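Local structure of putative protease (Parabacteroides distasonis ATCC 8503, 3KD4) at residues S148-E151 with G152-L155; W494-P497 with D498-V501; N243-E246 with K247-I251; N131-L134 with Q135-S138. The protein is of unknown function but is a putative exported protease that may hydrolyse peptide bonds. All blocks are in the same frame, centred on the assembly; numbering follows the deposited sequence.

Contact 1 (S148-E151 with G152-L155). With PO4 (phosphate ion), chain D.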
ATOM      1  N   SER A 148     -21.265  -5.039  17.498  1.00 14.33           N
ATOM      2  CA  SER A 148     -22.577  -5.586  17.881  1.00 14.60           C
ATOM      3  C   SER A 148     -23.266  -6.090  16.657  1.00 14.13           C
ATOM      4  O   SER A 148     -23.318  -5.372  15.658  1.00 15.55           O
ATOM      5  CB  SER A 148     -23.458  -4.518  18.516  1.00 14.64           C
ATOM      6  OG  SER A 148     -22.804  -3.956  19.610  1.00 14.85           O
ATOM      7  N   VAL A 149     -23.784  -7.312  16.739  1.00 13.85           N
ATOM      8  CA  VAL A 149     -24.518  -7.956  15.648  1.00 13.21           C
ATOM      9  C   VAL A 149     -25.718  -8.705  16.266  1.00 14.30           C
ATOM     10  O   VAL A 149     -25.736  -8.976  17.481  1.00 13.11           O
ATOM     11  CB  VAL A 149     -23.635  -8.919  14.803  1.00 13.78           C
ATOM     12  CG1 VAL A 149     -22.306  -8.251  14.385  1.00 13.30           C
ATOM     13  CG2 VAL A 149     -23.358 -10.228  15.550  1.00 11.69           C
ATOM     14  N   PRO A 150     -26.713  -9.045  15.439  1.00 14.89           N
ATOM     15  CA  PRO A 150     -27.848  -9.815  15.948  1.00 16.56           C
ATOM     16  C   PRO A 150     -27.431 -11.212  16.397  1.00 17.11           C
ATOM     17  O   PRO A 150     -26.595 -11.826  15.777  1.00 16.11           O
ATOM     18  CB  PRO A 150     -28.821  -9.896  14.749  1.00 16.38           C
ATOM     19  CG  PRO A 150     -28.387  -8.820  13.822  1.00 17.04           C
ATOM     20  CD  PRO A 150     -26.865  -8.722  14.026  1.00 15.79           C
ATOM     21  N   GLU A 151     -27.995 -11.668  17.508  1.00 19.34           N
ATOM     22  CA  GLU A 151     -27.799 -13.047  17.906  1.00 22.03           C
ATOM     23  C   GLU A 151     -28.144 -13.928  16.736  1.00 21.88           C
ATOM     24  O   GLU A 151     -29.113 -13.684  16.013  1.00 21.06           O
ATOM     25  CB  GLU A 151     -28.628 -13.413  19.142  1.00 22.50           C
ATOM     26  CG  GLU A 151     -27.933 -12.823  20.334  1.00 28.67           C
ATOM     27  CD  GLU A 151     -28.576 -13.092  21.661  1.00 36.06           C
ATOM     28  OE1 GLU A 151     -29.739 -13.596  21.715  1.00 40.28           O
ATOM     29  OE2 GLU A 151     -27.882 -12.763  22.660  1.00 41.17           O
ATOM     30  N   GLY A 152     -27.302 -14.908  16.524  1.00 22.68           N
ATOM     31  CA  GLY A 152     -27.499 -15.821  15.422  1.00 23.48           C
ATOM     32  C   GLY A 152     -26.734 -15.468  14.165  1.00 23.38           C
ATOM     33  O   GLY A 152     -26.688 -16.297  13.229  1.00 24.72           O
ATOM     34  N   THR A 153     -26.173 -14.259  14.104  1.00 21.17           N
ATOM     35  CA  THR A 153     -25.335 -13.843  12.999  1.00 21.02           C
ATOM     36  C   THR A 153     -23.916 -14.379  13.264  1.00 20.48           C
ATOM     37  O   THR A 153     -23.383 -14.234  14.373  1.00 20.83           O
ATOM     38  CB  THR A 153     -25.308 -12.279  12.854  1.00 21.79           C
ATOM     39  OG1 THR A 153     -26.606 -11.818  12.444  1.00 24.53           O
ATOM     40  CG2 THR A 153     -24.238 -11.759  11.818  1.00 21.07           C
ATOM     41  N   PRO A 154     -23.308 -15.031  12.271  1.00 19.21           N
ATOM     42  CA  PRO A 154     -21.924 -15.465  12.517  1.00 19.81           C
ATOM     43  C   PRO A 154     -20.995 -14.264  12.663  1.00 18.82           C
ATOM     44  O   PRO A 154     -21.178 -13.280  11.993  1.00 19.55           O
ATOM     45  CB  PRO A 154     -21.577 -16.262  11.251  1.00 19.65           C
ATOM     46  CG  PRO A 154     -22.436 -15.640  10.185  1.00 20.99           C
ATOM     47  CD  PRO A 154     -23.750 -15.327  10.901  1.00 19.12           C
ATOM     48  N   LEU A 155     -20.017 -14.348  13.551  1.00 18.68           N
ATOM     49  CA  LEU A 155     -19.072 -13.284  13.730  1.00 18.18           C
ATOM     50  C   LEU A 155     -17.693 -13.904  13.967  1.00 18.72           C
ATOM     51  O   LEU A 155     -17.521 -14.752  14.829  1.00 18.87           O
ATOM     52  CB  LEU A 155     -19.492 -12.350  14.863  1.00 17.82           C
ATOM     53  CG  LEU A 155     -18.497 -11.244  15.237  1.00 18.37           C
ATOM     54  CD1 LEU A 155     -18.318 -10.283  14.106  1.00 18.52           C
ATOM     55  CD2 LEU A 155     -18.965 -10.501  16.496  1.00 19.66           C
TER
HETATM   56  P   PO4 D   3     -25.224 -16.514  19.014  0.50 45.19           P
HETATM   57  O1  PO4 D   3     -25.940 -15.473  19.839  0.50 44.58           O
HETATM   58  O2  PO4 D   3     -25.039 -15.944  17.625  0.50 42.53           O
HETATM   59  O3  PO4 D   3     -23.879 -16.811  19.633  0.50 43.57           O
HETATM   60  O4  PO4 D   3     -26.047 -17.773  18.970  0.50 43.87           O
HETATM   61  O   HOH W   1     -29.162 -13.046  13.242  1.00 27.84           O
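Thr153 N reaches back to Pro150 O at 3.0 Å, closing a type II beta turn that runs from Pro150 to Thr153 and reverses the chain where strand 140-150 ends. The N-H points well at its acceptor (158°), although the donor stands tilted 33° from the plane of the carbonyl. Gly152 occupies the third position of the turn with a positive phi, where a side chain would run into the carbonyl oxygen of Glu151. The turn carries the chain out of the eight-stranded mixed sheet, in which strand 140-150 lies between strands 6-17 and 174-184, and sends it toward strand 156-160 of a separate three-stranded sheet. Inside the bend, Thr153 turns its two branches to different neighbours. With OG1 anti to the carbonyl carbon (chi1 -68°), the hydroxyl oxygen sits against the Pro150 ring, 3.5 Å from Pro150 CD, while the methyl CG2 swings toward Val149. There Val149 CG2 comes within 3.9 Å of Thr153 CB and, more loosely, faces Leu155 CB; Leu17 and Thr207 touch both Val149 and Thr153. A water joins the two sides of the turn, donating to Glu151 O at 2.8 Å and lying 2.9 Å from Thr153 OG1. Gly152 N donates a hydrogen bond to O2 of a phosphate ion, probably from the crystallisation liquor, at 2.7 Å. Lys175 NZ binds the same ion and also Thr153 O, and the aliphatic part of Glu151 lies alongside, with Glu151 CG 3.4 Å from phosphate O1.

Contact 2 (W494-P497 with D498-V501)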
ATOM      1  N   TRP A 494      26.700   0.427  -2.576  1.00 22.79           N
ATOM      2  CA  TRP A 494      26.115   0.690  -3.883  1.00 22.13           C
ATOM      3  C   TRP A 494      25.891   2.178  -4.160  1.00 21.38           C
ATOM      4  O   TRP A 494      26.234   2.654  -5.242  1.00 21.68           O
ATOM      5  CB  TRP A 494      24.795  -0.074  -4.073  1.00 21.78           C
ATOM      6  CG  TRP A 494      24.266   0.091  -5.438  1.00 20.43           C
ATOM      7  CD1 TRP A 494      23.278   0.917  -5.827  1.00 20.48           C
ATOM      8  CD2 TRP A 494      24.728  -0.573  -6.615  1.00 19.33           C
ATOM      9  NE1 TRP A 494      23.090   0.837  -7.195  1.00 22.95           N
ATOM     10  CE2 TRP A 494      23.957  -0.097  -7.697  1.00 21.00           C
ATOM     11  CE3 TRP A 494      25.707  -1.530  -6.861  1.00 19.49           C
ATOM     12  CZ2 TRP A 494      24.138  -0.553  -9.010  1.00 19.45           C
ATOM     13  CZ3 TRP A 494      25.888  -2.001  -8.171  1.00 17.95           C
ATOM     14  CH2 TRP A 494      25.100  -1.516  -9.224  1.00 19.34           C
ATOM     15  N   THR A 495      25.314   2.896  -3.200  1.00 21.02           N
ATOM     16  CA  THR A 495      24.826   4.256  -3.457  1.00 21.45           C
ATOM     17  C   THR A 495      25.887   5.335  -3.218  1.00 21.68           C
ATOM     18  O   THR A 495      25.781   6.409  -3.774  1.00 22.02           O
ATOM     19  CB  THR A 495      23.594   4.615  -2.608  1.00 21.41           C
ATOM     20  OG1 THR A 495      23.923   4.509  -1.210  1.00 21.96           O
ATOM     21  CG2 THR A 495      22.391   3.667  -2.938  1.00 18.78           C
ATOM     22  N   ASN A 496      26.879   5.067  -2.376  1.00 22.25           N
ATOM     23  CA  ASN A 496      27.911   6.090  -2.033  1.00 22.78           C
ATOM     24  C   ASN A 496      28.586   6.592  -3.310  1.00 22.56           C
ATOM     25  O   ASN A 496      29.225   5.812  -4.011  1.00 21.82           O
ATOM     26  CB  ASN A 496      28.950   5.473  -1.112  1.00 23.41           C
ATOM     27  CG  ASN A 496      29.975   6.462  -0.621  1.00 26.11           C
ATOM     28  OD1 ASN A 496      29.621   7.487  -0.077  1.00 29.48           O
ATOM     29  ND2 ASN A 496      31.273   6.110  -0.734  1.00 28.69           N
ATOM     30  N   PRO A 497      28.412   7.876  -3.645  1.00 22.44           N
ATOM     31  CA  PRO A 497      28.907   8.428  -4.926  1.00 22.39           C
ATOM     32  C   PRO A 497      30.404   8.251  -5.144  1.00 21.76           C
ATOM     33  O   PRO A 497      30.835   8.058  -6.280  1.00 21.76           O
ATOM     34  CB  PRO A 497      28.583   9.932  -4.823  1.00 22.65           C
ATOM     35  CG  PRO A 497      27.541  10.047  -3.769  1.00 23.47           C
ATOM     36  CD  PRO A 497      27.731   8.891  -2.820  1.00 23.58           C
ATOM     37  N   ASP A 498      31.196   8.307  -4.070  1.00 21.27           N
ATOM     38  CA  ASP A 498      32.643   8.085  -4.200  1.00 21.24           C
ATOM     39  C   ASP A 498      32.947   6.751  -4.862  1.00 20.63           C
ATOM     40  O   ASP A 498      33.970   6.591  -5.519  1.00 20.21           O
ATOM     41  CB  ASP A 498      33.335   8.120  -2.837  1.00 21.35           C
ATOM     42  CG  ASP A 498      33.532   9.507  -2.328  1.00 22.82           C
ATOM     43  OD1 ASP A 498      33.372  10.445  -3.132  1.00 25.85           O
ATOM     44  OD2 ASP A 498      33.829   9.664  -1.122  1.00 23.38           O
ATOM     45  N   ASN A 499      32.058   5.782  -4.702  1.00 20.22           N
ATOM     46  CA  ASN A 499      32.328   4.451  -5.244  1.00 19.95           C
ATOM     47  C   ASN A 499      32.171   4.388  -6.744  1.00 19.82           C
ATOM     48  O   ASN A 499      32.506   3.394  -7.351  1.00 20.20           O
ATOM     49  CB  ASN A 499      31.461   3.412  -4.515  1.00 20.15           C
ATOM     50  CG  ASN A 499      31.755   3.354  -3.028  1.00 19.50           C
ATOM     51  OD1 ASN A 499      32.811   3.808  -2.584  1.00 20.26           O
ATOM     52  ND2 ASN A 499      30.859   2.732  -2.252  1.00 19.70           N
ATOM     53  N   ARG A 500      31.718   5.483  -7.340  1.00 20.95           N
ATOM     54  CA  ARG A 500      31.599   5.611  -8.808  1.00 22.04           C
ATOM     55  C   ARG A 500      32.650   6.549  -9.426  1.00 22.41           C
ATOM     56  O   ARG A 500      32.579   6.891 -10.637  1.00 23.29           O
ATOM     57  CB  ARG A 500      30.179   6.111  -9.170  1.00 21.96           C
ATOM     58  CG  ARG A 500      29.137   5.046  -9.078  1.00 22.26           C
ATOM     59  CD  ARG A 500      27.743   5.529  -9.516  1.00 24.27           C
ATOM     60  NE  ARG A 500      27.145   6.435  -8.540  1.00 24.15           N
ATOM     61  CZ  ARG A 500      27.048   7.753  -8.671  1.00 24.92           C
ATOM     62  NH1 ARG A 500      27.461   8.393  -9.752  1.00 27.60           N
ATOM     63  NH2 ARG A 500      26.500   8.454  -7.710  1.00 25.38           N
ATOM     64  N   VAL A 501      33.612   6.984  -8.618  1.00 22.32           N
ATOM     65  CA  VAL A 501      34.623   7.898  -9.106  1.00 22.51           C
ATOM     66  C   VAL A 501      35.826   7.144  -9.662  1.00 22.38           C
ATOM     67  O   VAL A 501      36.343   6.226  -9.012  1.00 22.72           O
ATOM     68  CB  VAL A 501      35.093   8.856  -8.007  1.00 22.12           C
ATOM     69  CG1 VAL A 501      36.332   9.634  -8.465  1.00 22.48           C
ATOM     70  CG2 VAL A 501      33.950   9.790  -7.617  1.00 22.33           C
TER
HETATM   71  O   HOH W   2      27.479   4.899  -6.016  1.00 25.26           O
HETATM   72  O   HOH W   3      24.647   6.711  -6.097  1.00 29.98           O
HETATM   73  O   HOH W   4      33.282   7.846   0.480  1.00 26.42           O
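Asn499 N donates to Asn496 O at 2.9 Å and Arg500 N to Pro497 O, also at 2.9 Å, two successive i to i+3 bonds whose donors stand above the planes of the carbonyls they meet, 43° and 52° out. A water lies within hydrogen-bonding distance of Asn496 O and Trp494 O and accepts from Arg500 NE at 3.0 Å. Another water links Thr495 O to Arg500 NH2. The guanidinium, brought round by the bend at chi3 (-72°), thus lies back beside the helix end with Pro497 O over one face, while Arg500 NH1 bonds to Leu394 O. The two asparagine side chains cross at about a right angle. Asn496 ND2 makes a weak bond to Asn499 OD1 at 3.3 Å, and a third water bridges the same ND2 to Asp498 OD2; Asn499 ND2 has its stronger partner in Glu493 O, in the last turn of helix 481-495. A leucine in place of Asn499 would probably leave Asn496 ND2 without this weak acceptor and Glu493 O without its side-chain donor. Van der Waals contacts complete the turn: Pro497 CB lies 3.9 Å from Arg500 NH2, and Asn499 ND2 comes 3.5 Å from Asn496 CB. Farther out, Trp494 packs on Ile472 and Val427 of the sheet and makes a cation-pi contact with Arg470, whereas Val501 touches Ile391. Helix 481-495 ends at Thr495; Asn496 leaves helical geometry and the chain passes through a short 3-10 turn, a helix-to-strand connection leading into the C-terminal strand 501-505.

Contact 3 (N243-E246 with K247-I251)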
ATOM      1  N   ASN A 243       0.233 -17.106 -30.671  1.00 35.74           N
ATOM      2  CA  ASN A 243       0.343 -17.779 -29.393  1.00 33.22           C
ATOM      3  C   ASN A 243      -0.460 -17.130 -28.255  1.00 31.29           C
ATOM      4  O   ASN A 243      -0.900 -15.967 -28.330  1.00 29.48           O
ATOM      5  CB  ASN A 243       1.823 -17.951 -29.032  1.00 33.27           C
ATOM      6  CG  ASN A 243       2.549 -16.646 -28.909  1.00 32.79           C
ATOM      7  OD1 ASN A 243       2.113 -15.738 -28.213  1.00 30.68           O
ATOM      8  ND2 ASN A 243       3.692 -16.551 -29.569  1.00 34.76           N
ATOM      9  N   GLU A 244      -0.636 -17.904 -27.201  1.00 28.80           N
ATOM     10  CA  GLU A 244      -1.397 -17.444 -26.049  1.00 27.59           C
ATOM     11  C   GLU A 244      -0.785 -16.225 -25.378  1.00 26.16           C
ATOM     12  O   GLU A 244      -1.506 -15.364 -24.896  1.00 24.91           O
ATOM     13  CB  GLU A 244      -1.548 -18.576 -25.065  1.00 27.61           C
ATOM     14  CG  GLU A 244      -2.508 -19.603 -25.563  1.00 29.18           C
ATOM     15  CD  GLU A 244      -2.791 -20.682 -24.539  1.00 32.32           C
ATOM     16  OE1 GLU A 244      -2.379 -20.533 -23.360  1.00 29.74           O
ATOM     17  OE2 GLU A 244      -3.439 -21.683 -24.928  1.00 35.58           O
ATOM     18  N   GLN A 245       0.545 -16.131 -25.377  1.00 24.85           N
ATOM     19  CA  GLN A 245       1.182 -15.014 -24.737  1.00 24.52           C
ATOM     20  C   GLN A 245       0.824 -13.702 -25.454  1.00 24.61           C
ATOM     21  O   GLN A 245       0.637 -12.655 -24.817  1.00 24.06           O
ATOM     22  CB  GLN A 245       2.690 -15.205 -24.665  1.00 24.16           C
ATOM     23  CG  GLN A 245       3.413 -14.080 -23.901  1.00 24.48           C
ATOM     24  CD  GLN A 245       3.000 -14.026 -22.435  1.00 25.57           C
ATOM     25  OE1 GLN A 245       3.158 -14.994 -21.727  1.00 25.24           O
ATOM     26  NE2 GLN A 245       2.453 -12.897 -21.993  1.00 25.55           N
ATOM     27  N   GLU A 246       0.741 -13.768 -26.780  1.00 24.57           N
ATOM     28  CA  GLU A 246       0.453 -12.585 -27.573  1.00 24.81           C
ATOM     29  C   GLU A 246      -0.949 -12.104 -27.191  1.00 23.70           C
ATOM     30  O   GLU A 246      -1.179 -10.926 -27.053  1.00 23.21           O
ATOM     31  CB  GLU A 246       0.534 -12.902 -29.083  1.00 24.77           C
ATOM     32  CG  GLU A 246       0.217 -11.692 -29.941  1.00 29.32           C
ATOM     33  CD  GLU A 246       0.291 -11.955 -31.439  1.00 34.04           C
ATOM     34  OE1 GLU A 246       0.980 -12.917 -31.860  1.00 37.90           O
ATOM     35  OE2 GLU A 246      -0.359 -11.192 -32.193  1.00 37.27           O
ATOM     36  N   LYS A 247      -1.872 -13.041 -27.012  1.00 23.48           N
ATOM     37  CA  LYS A 247      -3.229 -12.692 -26.633  1.00 23.43           C
ATOM     38  C   LYS A 247      -3.287 -11.968 -25.297  1.00 22.31           C
ATOM     39  O   LYS A 247      -4.003 -10.965 -25.161  1.00 21.24           O
ATOM     40  CB  LYS A 247      -4.105 -13.924 -26.577  1.00 23.92           C
ATOM     41  CG  LYS A 247      -4.300 -14.630 -27.887  1.00 25.09           C
ATOM     42  CD  LYS A 247      -5.237 -15.773 -27.641  1.00 28.14           C
ATOM     43  CE  LYS A 247      -5.634 -16.506 -28.889  1.00 30.79           C
ATOM     44  NZ  LYS A 247      -6.650 -17.530 -28.477  1.00 34.25           N
ATOM     45  N   VAL A 248      -2.547 -12.468 -24.310  1.00 21.90           N
ATOM     46  CA  VAL A 248      -2.475 -11.799 -23.003  1.00 21.15           C
ATOM     47  C   VAL A 248      -1.924 -10.380 -23.199  1.00 21.29           C
ATOM     48  O   VAL A 248      -2.470  -9.400 -22.679  1.00 21.21           O
ATOM     49  CB  VAL A 248      -1.604 -12.593 -21.961  1.00 21.96           C
ATOM     50  CG1 VAL A 248      -1.388 -11.756 -20.668  1.00 18.08           C
ATOM     51  CG2 VAL A 248      -2.224 -13.978 -21.655  1.00 20.79           C
ATOM     52  N   ASN A 249      -0.858 -10.257 -23.973  1.00 20.96           N
ATOM     53  CA  ASN A 249      -0.242  -8.939 -24.179  1.00 20.84           C
ATOM     54  C   ASN A 249      -1.182  -7.945 -24.827  1.00 20.04           C
ATOM     55  O   ASN A 249      -1.240  -6.796 -24.422  1.00 19.76           O
ATOM     56  CB  ASN A 249       1.013  -9.066 -25.027  1.00 21.48           C
ATOM     57  CG  ASN A 249       2.061  -9.966 -24.394  1.00 23.87           C
ATOM     58  OD1 ASN A 249       2.042 -10.225 -23.177  1.00 23.85           O
ATOM     59  ND2 ASN A 249       2.993 -10.437 -25.220  1.00 24.86           N
ATOM     60  N   ILE A 250      -1.922  -8.400 -25.826  1.00 19.94           N
ATOM     61  CA  ILE A 250      -2.876  -7.544 -26.518  1.00 20.13           C
ATOM     62  C   ILE A 250      -3.935  -7.026 -25.527  1.00 20.28           C
ATOM     63  O   ILE A 250      -4.187  -5.814 -25.443  1.00 19.90           O
ATOM     64  CB  ILE A 250      -3.529  -8.291 -27.707  1.00 19.54           C
ATOM     65  CG1 ILE A 250      -2.504  -8.475 -28.846  1.00 20.58           C
ATOM     66  CG2 ILE A 250      -4.761  -7.522 -28.218  1.00 19.85           C
ATOM     67  CD1 ILE A 250      -2.943  -9.445 -29.984  1.00 18.14           C
ATOM     68  N   ILE A 251      -4.485  -7.927 -24.713  1.00 20.47           N
ATOM     69  CA  ILE A 251      -5.555  -7.564 -23.791  1.00 20.51           C
ATOM     70  C   ILE A 251      -5.020  -6.635 -22.687  1.00 21.64           C
ATOM     71  O   ILE A 251      -5.557  -5.550 -22.451  1.00 21.80           O
ATOM     72  CB  ILE A 251      -6.246  -8.805 -23.188  1.00 20.66           C
ATOM     73  CG1 ILE A 251      -6.888  -9.676 -24.288  1.00 21.17           C
ATOM     74  CG2 ILE A 251      -7.289  -8.390 -22.102  1.00 17.17           C
ATOM     75  CD1 ILE A 251      -7.997  -9.014 -25.073  1.00 23.25           C
TER
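The amides of Gln245 and Asn249, one helical turn apart, are joined by one hydrogen bond, their planes 33° apart. Gln245 NE2 donates to Asn249 OD1 at 3.0 Å; the acceptor lies in the plane of the glutamine amide, but the donor is tilted 35° from that of the asparagine. The bend at chi2 (64°) in Gln245, whose CG is anti to the backbone N, turns its amide forward along the helix to Asn249. Over one face of the Asn249 amide stands Gln245 O, 3.1 Å from Asn249 CG, and Gln245 CG sits 3.9 Å from Asn249 ND2. Both amides have further polar partners: Gln245 OE1 takes a bond from Gln339 NE2, and Asn249 OD1 takes one from Arg252 NH1. At the start of the helix, Asn243 is the N-cap. Its OD1 accepts from Glu246 N at 2.8 Å, the donor nearly along the C=O axis, and so satisfies an amide of the first turn. The regular i to i+4 bonds then follow, starting weakly at Lys247 N to Asn243 O (3.4 Å) and tightening to 2.9 Å between Ile250 N and Glu246 O. On another flank the extended Glu246 chain crosses Ile250 at a slant, with Ile250 CD1 3.8 Å from Glu246 OE2. Helix 244-258 is held among its neighbours by Lys247 NZ bonding to Ala301 O and Glu244 OE1 to Asp335 N, with Val248 against Val334 of strand 327-334, Ile250 against Leu237 of helix 228-238, and Ile251 wedged between that helix and helix 287-300.

Contact 4 (N131-L134 with Q135-S138)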
ATOM      1  N   ASN A 131     -11.603  -3.818   9.163  1.00 17.66           N
ATOM      2  CA  ASN A 131     -10.168  -3.920   9.230  1.00 18.16           C
ATOM      3  C   ASN A 131      -9.637  -2.571   9.716  1.00 18.85           C
ATOM      4  O   ASN A 131      -9.276  -1.709   8.910  1.00 20.96           O
ATOM      5  CB  ASN A 131      -9.579  -4.236   7.848  1.00 19.56           C
ATOM      6  CG  ASN A 131      -8.061  -4.279   7.860  1.00 22.27           C
ATOM      7  OD1 ASN A 131      -7.443  -4.737   8.827  1.00 26.80           O
ATOM      8  ND2 ASN A 131      -7.455  -3.824   6.776  1.00 20.38           N
ATOM      9  N   GLU A 132      -9.600  -2.366  11.021  1.00 17.49           N
ATOM     10  CA  GLU A 132      -9.368  -1.035  11.538  1.00 17.58           C
ATOM     11  C   GLU A 132      -8.020  -0.934  12.219  1.00 17.24           C
ATOM     12  O   GLU A 132      -7.727  -1.668  13.147  1.00 15.76           O
ATOM     13  CB  GLU A 132     -10.474  -0.644  12.518  1.00 18.18           C
ATOM     14  CG  GLU A 132     -10.443   0.814  12.927  1.00 18.85           C
ATOM     15  CD  GLU A 132     -11.002   1.736  11.856  1.00 20.41           C
ATOM     16  OE1 GLU A 132     -11.517   1.229  10.838  1.00 22.30           O
ATOM     17  OE2 GLU A 132     -10.924   2.967  12.047  1.00 22.28           O
ATOM     18  N   ARG A 133      -7.210  -0.010  11.742  1.00 17.91           N
ATOM     19  CA  ARG A 133      -5.957   0.328  12.414  1.00 18.62           C
ATOM     20  C   ARG A 133      -6.246   1.066  13.714  1.00 17.68           C
ATOM     21  O   ARG A 133      -6.974   2.050  13.677  1.00 17.58           O
ATOM     22  CB  ARG A 133      -5.147   1.263  11.509  1.00 19.37           C
ATOM     23  CG  ARG A 133      -3.779   1.557  12.025  1.00 24.94           C
ATOM     24  CD  ARG A 133      -3.037   2.614  11.203  1.00 30.88           C
ATOM     25  NE  ARG A 133      -3.566   3.950  11.497  1.00 37.17           N
ATOM     26  CZ  ARG A 133      -4.286   4.692  10.672  1.00 40.22           C
ATOM     27  NH1 ARG A 133      -4.576   4.273   9.451  1.00 43.86           N
ATOM     28  NH2 ARG A 133      -4.721   5.867  11.073  1.00 41.91           N
ATOM     29  N   LEU A 134      -5.657   0.637  14.828  1.00 17.07           N
ATOM     30  CA  LEU A 134      -5.873   1.263  16.127  1.00 18.18           C
ATOM     31  C   LEU A 134      -4.672   2.111  16.617  1.00 18.65           C
ATOM     32  O   LEU A 134      -4.826   3.003  17.464  1.00 17.92           O
ATOM     33  CB  LEU A 134      -6.221   0.183  17.150  1.00 18.36           C
ATOM     34  CG  LEU A 134      -7.429  -0.700  16.785  1.00 20.65           C
ATOM     35  CD1 LEU A 134      -7.726  -1.696  17.900  1.00 20.57           C
ATOM     36  CD2 LEU A 134      -8.678   0.152  16.460  1.00 15.53           C
ATOM     37  N   GLN A 135      -3.496   1.875  16.038  1.00 18.50           N
ATOM     38  CA  GLN A 135      -2.335   2.700  16.301  1.00 19.27           C
ATOM     39  C   GLN A 135      -2.384   3.948  15.476  1.00 20.11           C
ATOM     40  O   GLN A 135      -2.751   3.901  14.301  1.00 21.48           O
ATOM     41  CB  GLN A 135      -1.038   1.931  15.987  1.00 19.83           C
ATOM     42  CG  GLN A 135       0.224   2.626  16.397  1.00 19.88           C
ATOM     43  CD  GLN A 135       1.440   1.718  16.329  1.00 23.11           C
ATOM     44  OE1 GLN A 135       1.622   0.996  15.365  1.00 25.31           O
ATOM     45  NE2 GLN A 135       2.248   1.726  17.377  1.00 21.85           N
ATOM     46  N   GLU A 136      -1.995   5.073  16.076  1.00 20.59           N
ATOM     47  CA  GLU A 136      -1.912   6.352  15.364  1.00 20.17           C
ATOM     48  C   GLU A 136      -0.476   6.899  15.369  1.00 19.60           C
ATOM     49  O   GLU A 136       0.433   6.302  15.936  1.00 17.98           O
ATOM     50  CB  GLU A 136      -2.847   7.385  16.014  1.00 21.00           C
ATOM     51  CG  GLU A 136      -4.272   6.924  16.168  1.00 22.62           C
ATOM     52  CD  GLU A 136      -5.008   6.722  14.851  1.00 27.25           C
ATOM     53  OE1 GLU A 136      -4.551   7.170  13.771  1.00 27.23           O
ATOM     54  OE2 GLU A 136      -6.068   6.089  14.913  1.00 28.83           O
ATOM     55  N   THR A 137      -0.281   8.041  14.724  1.00 19.62           N
ATOM     56  CA  THR A 137       1.028   8.696  14.682  1.00 20.36           C
ATOM     57  C   THR A 137       1.332   9.397  16.009  1.00 20.12           C
ATOM     58  O   THR A 137       2.454   9.782  16.272  1.00 19.56           O
ATOM     59  CB  THR A 137       1.080   9.701  13.491  1.00 20.54           C
ATOM     60  OG1 THR A 137      -0.024  10.593  13.589  1.00 23.57           O
ATOM     61  CG2 THR A 137       0.969   8.953  12.129  1.00 21.08           C
ATOM     62  N   SER A 138       0.310   9.581  16.833  1.00 19.70           N
ATOM     63  CA  SER A 138       0.480   9.977  18.227  1.00 19.12           C
ATOM     64  C   SER A 138       0.056   8.815  19.137  1.00 18.17           C
ATOM     65  O   SER A 138      -0.770   7.961  18.733  1.00 17.50           O
ATOM     66  CB  SER A 138      -0.415  11.200  18.496  1.00 19.39           C
ATOM     67  OG  SER A 138      -0.027  12.315  17.715  1.00 21.22           O
TER
HETATM   68  O   HOH W   5      -7.547   4.695  12.833  1.00 40.09           O
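The backbone leaves strand 129-133 at Arg133 and turns through Leu134 into an irregular loop, so that Gln135 O and the Glu136 side chain both face back to the arginine. This strand is an outer member of a three-stranded antiparallel sheet, and the loop leads on to strand 140-150 of the large mixed sheet. Arg133 folds its guanidinium round at chi3 (75°) and presents one edge to the loop. From that edge NE donates to Gln135 O at 2.9 Å, lying almost in line with the Gln135 C=O (C=O...N 177°), though the N-H itself is bent off the line, while Arg133 NH2 forms a salt bridge with Glu136 OE1 at 3.0 Å. Both acceptors lie in the guanidinium plane, yet the carboxylate stands nearly perpendicular to it, 84° apart, and is met on its syn side. Replacing Glu136 by an alanine would probably leave the Arg133 charge without this mate, with the NE bond to Gln135 O still in place but the NH2 end more free to turn. Leu134 points the other way, onto Leu181, while the Gln135 amide bonds to Ser200 OG and Pro185 O. The second carboxylate oxygen, Glu136 OE2, accepts from a water at 2.9 Å that also donates to Arg133 O at 2.8 Å.

How the contacts relate
Contacts 1, 2 and 3 lie on the surface, with centres about 30 Å from the centre of the chain, whereas contact 4 is partly buried and about half as far out. Contacts 4 and 1 involve consecutive strands, 129-133 and 140-150, and fall in the DUF3857 range, with nearest atoms about 11 Å apart; both mark passages between the three-stranded and the large mixed sheet. Contact 2, in the DUF3858 range, lies across the chain's centre from contact 1. Helix ends feature in contacts 2 and 3, one a C-terminal exit and the other an N-terminal start. Contact 4 alone has a salt bridge across its segments, and only contact 1 includes an ion.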